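Local coordinates for protein probable transcriptional regulator (Rhodococcus jostii, PDB 3ON2) that probably binds DNA as a TetR-family transcriptional regulator, although its target genes and natural effector are not established, at residues A[16-21]-A[38-42]; A[68-72]-A[127-131]. One frame throughout, in Å; residues are numbered along the deposited sequence.

Interaction 1 (A[16-21]-A[38-42]); sequences VLLARA and LAREA
Residues 16-21 are helical throughout, with R20 N bonded to V16 O (3.1 Å) and A21 N to L17 O (2.8 Å). Residues 38-41 form the last turn of a second helix. A42 ends it: its phi/psi is -90/14, and its N still bonds to L38 O at 3.0 Å. The CA atoms of L17 and L38 mark the register, 6.5 Å apart.

Apolar contacts dominate. L17 (mt) brings CD2 to 3.8 Å from L38 CB and 4.1 Å from A42 CB. L38 (mt) points across, with CD1 3.7 Å from A21 CB and CD2 4.0 Å from R20 CB. V16 CG1 lies 4.1 Å from A42 CB. L17 CD2 also rests on the backbone, 3.5 Å from L38 O.

R20 packs closely over the helix end, with chi1 m, chi2 and chi3 t and chi4 near -90°. Its NE is 3.5 Å from A42 CB. Its NH1 is 3.0 Å from E41 O, which sits over a guanidinium face, so the angle is poor for a hydrogen bond.

This packing belongs to the TetR-type N-terminal domain, and 38-42 falls in its predicted helix-turn-helix. Helix 56-81 completes the three-helix bundle: its L63 meets L18 and A21, and its L59 meets L38.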
ATOM      1  N   VAL A  16      18.072  -8.461  -4.597  1.00 20.37           N
ATOM      2  CA  VAL A  16      17.807  -9.894  -4.775  1.00 21.02           C
ATOM      3  C   VAL A  16      17.119 -10.436  -3.521  1.00 20.24           C
ATOM      4  O   VAL A  16      16.126 -11.135  -3.610  1.00 19.62           O
ATOM      5  CB  VAL A  16      19.133 -10.690  -5.015  1.00 21.23           C
ATOM      6  CG1 VAL A  16      18.863 -12.189  -5.077  1.00 23.82           C
ATOM      7  CG2 VAL A  16      19.811 -10.237  -6.284  1.00 23.17           C
ATOM      8  N   LEU A  17      17.671 -10.103  -2.354  1.00 20.10           N
ATOM      9  CA  LEU A  17      17.089 -10.571  -1.082  1.00 20.22           C
ATOM     10  C   LEU A  17      15.693 -10.045  -0.846  1.00 19.50           C
ATOM     11  O   LEU A  17      14.851 -10.783  -0.369  1.00 19.66           O
ATOM     12  CB  LEU A  17      17.981 -10.260   0.114  1.00 20.31           C
ATOM     13  CG  LEU A  17      19.217 -11.166   0.181  1.00 22.68           C
ATOM     14  CD1 LEU A  17      20.086 -10.760   1.350  1.00 24.07           C
ATOM     15  CD2 LEU A  17      18.805 -12.622   0.342  1.00 25.01           C
ATOM     16  N   LEU A  18      15.445  -8.786  -1.194  1.00 19.07           N
ATOM     17  CA  LEU A  18      14.107  -8.225  -1.035  1.00 18.94           C
ATOM     18  C   LEU A  18      13.085  -8.899  -1.953  1.00 18.61           C
ATOM     19  O   LEU A  18      11.948  -9.122  -1.539  1.00 17.40           O
ATOM     20  CB  LEU A  18      14.089  -6.707  -1.262  1.00 18.67           C
ATOM     21  CG  LEU A  18      14.507  -5.761  -0.141  1.00 19.02           C
ATOM     22  CD1 LEU A  18      14.789  -4.314  -0.646  1.00 18.52           C
ATOM     23  CD2 LEU A  18      13.432  -5.761   0.953  1.00 19.26           C
ATOM     24  N   ALA A  19      13.469  -9.210  -3.185  1.00 19.31           N
ATOM     25  CA  ALA A  19      12.536  -9.902  -4.098  1.00 20.45           C
ATOM     26  C   ALA A  19      12.192 -11.335  -3.606  1.00 21.23           C
ATOM     27  O   ALA A  19      11.031 -11.769  -3.620  1.00 21.54           O
ATOM     28  CB  ALA A  19      13.106  -9.953  -5.506  1.00 21.09           C
ATOM     29  N   ARG A  20      13.213 -12.062  -3.175  1.00 21.71           N
ATOM     30  CA  ARG A  20      13.022 -13.380  -2.558  1.00 22.76           C
ATOM     31  C   ARG A  20      12.183 -13.318  -1.268  1.00 22.01           C
ATOM     32  O   ARG A  20      11.279 -14.145  -1.076  1.00 21.73           O
ATOM     33  CB  ARG A  20      14.387 -14.000  -2.250  1.00 23.67           C
ATOM     34  CG  ARG A  20      15.059 -14.650  -3.432  1.00 28.32           C
ATOM     35  CD  ARG A  20      16.477 -15.064  -3.096  1.00 34.56           C
ATOM     36  NE  ARG A  20      17.204 -15.554  -4.272  1.00 39.72           N
ATOM     37  CZ  ARG A  20      17.226 -16.826  -4.666  1.00 41.85           C
ATOM     38  NH1 ARG A  20      16.550 -17.746  -3.983  1.00 43.03           N
ATOM     39  NH2 ARG A  20      17.915 -17.174  -5.749  1.00 43.84           N
ATOM     40  N   ALA A  21      12.477 -12.347  -0.386  1.00 20.77           N
ATOM     41  CA  ALA A  21      11.740 -12.200   0.876  1.00 20.21           C
ATOM     42  C   ALA A  21      10.270 -11.960   0.633  1.00 20.51           C
ATOM     43  O   ALA A  21       9.423 -12.531   1.331  1.00 19.51           O
ATOM     44  CB  ALA A  21      12.321 -11.066   1.736  1.00 20.29           C
ATOM     45  N   LEU A  38      17.201 -16.839   3.468  1.00 26.80           N
ATOM     46  CA  LEU A  38      17.095 -16.129   2.195  1.00 27.54           C
ATOM     47  C   LEU A  38      18.478 -15.939   1.609  1.00 28.14           C
ATOM     48  O   LEU A  38      18.669 -16.092   0.408  1.00 27.84           O
ATOM     49  CB  LEU A  38      16.391 -14.789   2.372  1.00 26.90           C
ATOM     50  CG  LEU A  38      14.921 -14.914   2.739  1.00 28.28           C
ATOM     51  CD1 LEU A  38      14.448 -13.620   3.390  1.00 28.54           C
ATOM     52  CD2 LEU A  38      14.062 -15.270   1.504  1.00 29.81           C
ATOM     53  N   ALA A  39      19.439 -15.635   2.470  1.00 29.41           N
ATOM     54  CA  ALA A  39      20.820 -15.466   2.053  1.00 31.93           C
ATOM     55  C   ALA A  39      21.404 -16.753   1.445  1.00 33.88           C
ATOM     56  O   ALA A  39      22.132 -16.688   0.458  1.00 33.95           O
ATOM     57  CB  ALA A  39      21.675 -14.991   3.220  1.00 31.32           C
ATOM     58  N   ARG A  40      21.085 -17.914   2.019  1.00 36.74           N
ATOM     59  CA  ARG A  40      21.633 -19.179   1.501  1.00 39.55           C
ATOM     60  C   ARG A  40      20.926 -19.531   0.200  1.00 41.27           C
ATOM     61  O   ARG A  40      21.542 -20.041  -0.726  1.00 41.96           O
ATOM     62  CB  ARG A  40      21.501 -20.357   2.491  1.00 39.98           C
ATOM     63  CG  ARG A  40      21.624 -20.057   4.000  1.00 41.64           C
ATOM     64  CD  ARG A  40      22.966 -19.454   4.475  1.00 44.63           C
ATOM     65  NE  ARG A  40      22.712 -18.393   5.473  1.00 46.12           N
ATOM     66  CZ  ARG A  40      23.639 -17.765   6.199  1.00 48.00           C
ATOM     67  NH1 ARG A  40      24.936 -18.056   6.084  1.00 49.05           N
ATOM     68  NH2 ARG A  40      23.259 -16.824   7.050  1.00 49.72           N
ATOM     69  N   GLU A  41      19.623 -19.266   0.153  1.00 43.35           N
ATOM     70  CA  GLU A  41      18.812 -19.458  -1.050  1.00 45.41           C
ATOM     71  C   GLU A  41      19.299 -18.620  -2.232  1.00 46.42           C
ATOM     72  O   GLU A  41      19.145 -19.032  -3.378  1.00 46.82           O
ATOM     73  CB  GLU A  41      17.333 -19.170  -0.756  1.00 45.42           C
ATOM     74  CG  GLU A  41      16.625 -20.335  -0.051  1.00 47.23           C
ATOM     75  CD  GLU A  41      15.302 -19.959   0.621  1.00 48.70           C
ATOM     76  OE1 GLU A  41      14.766 -18.845   0.380  1.00 49.36           O
ATOM     77  OE2 GLU A  41      14.800 -20.800   1.405  1.00 49.83           O
ATOM     78  N   ALA A  42      19.890 -17.455  -1.947  1.00 47.60           N
ATOM     79  CA  ALA A  42      20.441 -16.565  -2.990  1.00 48.52           C
ATOM     80  C   ALA A  42      21.914 -16.867  -3.298  1.00 49.19           C
ATOM     81  O   ALA A  42      22.601 -16.059  -3.942  1.00 49.41           O
ATOM     82  CB  ALA A  42      20.249 -15.091  -2.612  1.00 48.42           C
TER

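Interaction 2 (A[68-72]-A[127-131]); sequences FLRLT and AGHAS
This is a buried, close helix-helix contact near the centre of the chain, joining helix 56-81 to helix 122-144. Both segments are helical throughout and run nearly parallel. Their axes approach to 8.4 Å and cross at 16°. CA atoms pair F68 with G128 at 5.5 Å and T72 with S131 at 4.7 Å.

At one end, F68 (chi1 -78°, chi2 -69°) lays its ring face against G128. The G128 CA is 3.6 Å from the ring centroid and 19° off the normal, a CH-pi contact. An ideal CB on G128 would be 3.4 Å from F68 CZ, which would be tight. F68 CB also packs on A127 CB at 3.7 Å.

In the TetR fold, the helix leaving the DNA-binding domain runs into the helical ligand-binding domain. Here F68, L71, G128 and S131 line a pocket holding a PG6 molecule, probably from the crystallisation liquor. The nearest atoms of the S131 side chain and the bound PG6 are about 3 Å apart.

At the other end, T72 and S131, both with chi1 m, share a 2.7 Å hydrogen bond between T72 OG1 and S131 OG. Water 1, 2.7 Å from T72 OG1, links it back to A127 O, one turn before S131, donating at 2.9 Å. Beyond the pair, M111 and K115 of helix 105-115 touch F68, while Y97 and F100 of helix 86-103 touch L71.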
ATOM      1  N   PHE A  68       5.180   0.683   1.036  1.00 15.65           N
ATOM      2  CA  PHE A  68       4.575   2.000   0.999  1.00 16.25           C
ATOM      3  C   PHE A  68       4.979   2.773  -0.236  1.00 16.23           C
ATOM      4  O   PHE A  68       4.129   3.386  -0.883  1.00 15.73           O
ATOM      5  CB  PHE A  68       4.874   2.800   2.268  1.00 16.22           C
ATOM      6  CG  PHE A  68       4.025   2.405   3.428  1.00 17.57           C
ATOM      7  CD1 PHE A  68       2.651   2.682   3.433  1.00 17.23           C
ATOM      8  CD2 PHE A  68       4.596   1.737   4.508  1.00 18.26           C
ATOM      9  CE1 PHE A  68       1.869   2.317   4.500  1.00 18.47           C
ATOM     10  CE2 PHE A  68       3.830   1.350   5.586  1.00 19.64           C
ATOM     11  CZ  PHE A  68       2.468   1.642   5.595  1.00 21.08           C
ATOM     12  N   LEU A  69       6.265   2.728  -0.589  1.00 17.32           N
ATOM     13  CA  LEU A  69       6.736   3.441  -1.794  1.00 17.64           C
ATOM     14  C   LEU A  69       5.955   2.985  -3.026  1.00 17.62           C
ATOM     15  O   LEU A  69       5.501   3.811  -3.855  1.00 18.12           O
ATOM     16  CB  LEU A  69       8.244   3.230  -1.985  1.00 18.76           C
ATOM     17  CG  LEU A  69       9.090   4.000  -0.965  1.00 20.04           C
ATOM     18  CD1 LEU A  69      10.568   3.663  -1.145  1.00 24.03           C
ATOM     19  CD2 LEU A  69       8.881   5.511  -1.062  1.00 22.08           C
ATOM     20  N   ARG A  70       5.759   1.677  -3.128  1.00 16.80           N
ATOM     21  CA  ARG A  70       5.019   1.077  -4.237  1.00 17.27           C
ATOM     22  C   ARG A  70       3.528   1.380  -4.194  1.00 16.49           C
ATOM     23  O   ARG A  70       2.902   1.555  -5.250  1.00 16.44           O
ATOM     24  CB  ARG A  70       5.271  -0.431  -4.309  1.00 17.32           C
ATOM     25  CG  ARG A  70       6.687  -0.755  -4.782  1.00 19.72           C
ATOM     26  CD  ARG A  70       6.818  -2.237  -4.976  1.00 22.64           C
ATOM     27  NE  ARG A  70       7.209  -2.856  -3.737  1.00 26.31           N
ATOM     28  CZ  ARG A  70       6.920  -4.109  -3.411  1.00 28.41           C
ATOM     29  NH1 ARG A  70       6.171  -4.869  -4.222  1.00 30.04           N
ATOM     30  NH2 ARG A  70       7.354  -4.585  -2.254  1.00 28.35           N
ATOM     31  N   LEU A  71       2.959   1.448  -2.991  1.00 16.09           N
ATOM     32  CA  LEU A  71       1.551   1.833  -2.858  1.00 15.98           C
ATOM     33  C   LEU A  71       1.348   3.279  -3.304  1.00 16.26           C
ATOM     34  O   LEU A  71       0.396   3.582  -4.035  1.00 14.69           O
ATOM     35  CB  LEU A  71       1.043   1.648  -1.414  1.00 16.22           C
ATOM     36  CG  LEU A  71      -0.353   2.222  -1.083  1.00 16.12           C
ATOM     37  CD1 LEU A  71      -1.496   1.612  -1.970  1.00 13.32           C
ATOM     38  CD2 LEU A  71      -0.650   2.007   0.397  1.00 15.09           C
ATOM     39  N   THR A  72       2.235   4.171  -2.861  1.00 16.60           N
ATOM     40  CA  THR A  72       2.184   5.555  -3.328  1.00 17.56           C
ATOM     41  C   THR A  72       2.303   5.632  -4.866  1.00 17.29           C
ATOM     42  O   THR A  72       1.517   6.310  -5.523  1.00 17.84           O
ATOM     43  CB  THR A  72       3.271   6.432  -2.654  1.00 18.09           C
ATOM     44  OG1 THR A  72       3.056   6.447  -1.241  1.00 18.54           O
ATOM     45  CG2 THR A  72       3.223   7.878  -3.193  1.00 19.75           C
ATOM     46  N   ALA A 127       7.485   7.011   4.677  1.00 26.55           N
ATOM     47  CA  ALA A 127       6.923   6.383   3.485  1.00 25.84           C
ATOM     48  C   ALA A 127       5.396   6.191   3.615  1.00 25.82           C
ATOM     49  O   ALA A 127       4.663   6.465   2.665  1.00 25.59           O
ATOM     50  CB  ALA A 127       7.627   5.045   3.215  1.00 25.75           C
ATOM     51  N   GLY A 128       4.932   5.733   4.784  1.00 25.66           N
ATOM     52  CA  GLY A 128       3.495   5.545   5.061  1.00 26.07           C
ATOM     53  C   GLY A 128       2.717   6.860   5.026  1.00 26.98           C
ATOM     54  O   GLY A 128       1.585   6.944   4.473  1.00 27.00           O
ATOM     55  N   HIS A 129       3.317   7.904   5.587  0.50 26.77           N
ATOM     56  CA  HIS A 129       2.705   9.234   5.569  0.50 27.25           C
ATOM     57  C   HIS A 129       2.593   9.816   4.158  0.50 26.94           C
ATOM     58  O   HIS A 129       1.673  10.585   3.884  0.50 27.17           O
ATOM     59  CB  HIS A 129       3.437  10.188   6.524  0.50 27.44           C
ATOM     60  CG  HIS A 129       3.237   9.852   7.968  0.50 28.26           C
ATOM     61  ND1 HIS A 129       3.505  10.742   8.988  0.50 29.79           N
ATOM     62  CD2 HIS A 129       2.763   8.730   8.562  0.50 28.86           C
ATOM     63  CE1 HIS A 129       3.230  10.174  10.149  0.50 29.61           C
ATOM     64  NE2 HIS A 129       2.774   8.954   9.918  0.50 29.96           N
ATOM     65  N   ALA A 130       3.498   9.430   3.260  1.00 26.69           N
ATOM     66  CA  ALA A 130       3.423   9.892   1.858  1.00 26.22           C
ATOM     67  C   ALA A 130       2.186   9.416   1.093  1.00 25.64           C
ATOM     68  O   ALA A 130       1.593  10.191   0.331  1.00 25.20           O
ATOM     69  CB  ALA A 130       4.715   9.508   1.086  1.00 26.72           C
ATOM     70  N   SER A 131       1.812   8.145   1.286  1.00 25.13           N
ATOM     71  CA  SER A 131       0.621   7.578   0.657  1.00 25.07           C
ATOM     72  C   SER A 131      -0.598   8.390   1.121  1.00 24.36           C
ATOM     73  O   SER A 131      -1.460   8.777   0.318  1.00 23.93           O
ATOM     74  CB  SER A 131       0.484   6.064   1.004  1.00 25.95           C
ATOM     75  OG  SER A 131       1.716   5.294   0.843  1.00 27.34           O
TER
HETATM   76  O   HOH W   1       5.520   6.473  -0.063  1.00 21.16           O

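In the fold
Interaction 1 is partly buried and peripheral; its centre is about 22 Å from the centre of the chain. Interaction 2 is buried, with its centre about 6 Å from the chain centre. The centres of the two contacts are about 23 Å apart and they do not touch. Helix 56-81 connects them: it packs against both segments of interaction 1 and supplies residues 68-72 to interaction 2. R70 on that helix also forms a salt bridge to E22 of helix 13-28. The chemistry differs with place. Interaction 1 joins two helices of the predicted DNA-binding domain through aliphatic packing edged by an arginine. Interaction 2 combines glycine-aromatic packing with hydroxyl and water bonding beside a ligand pocket.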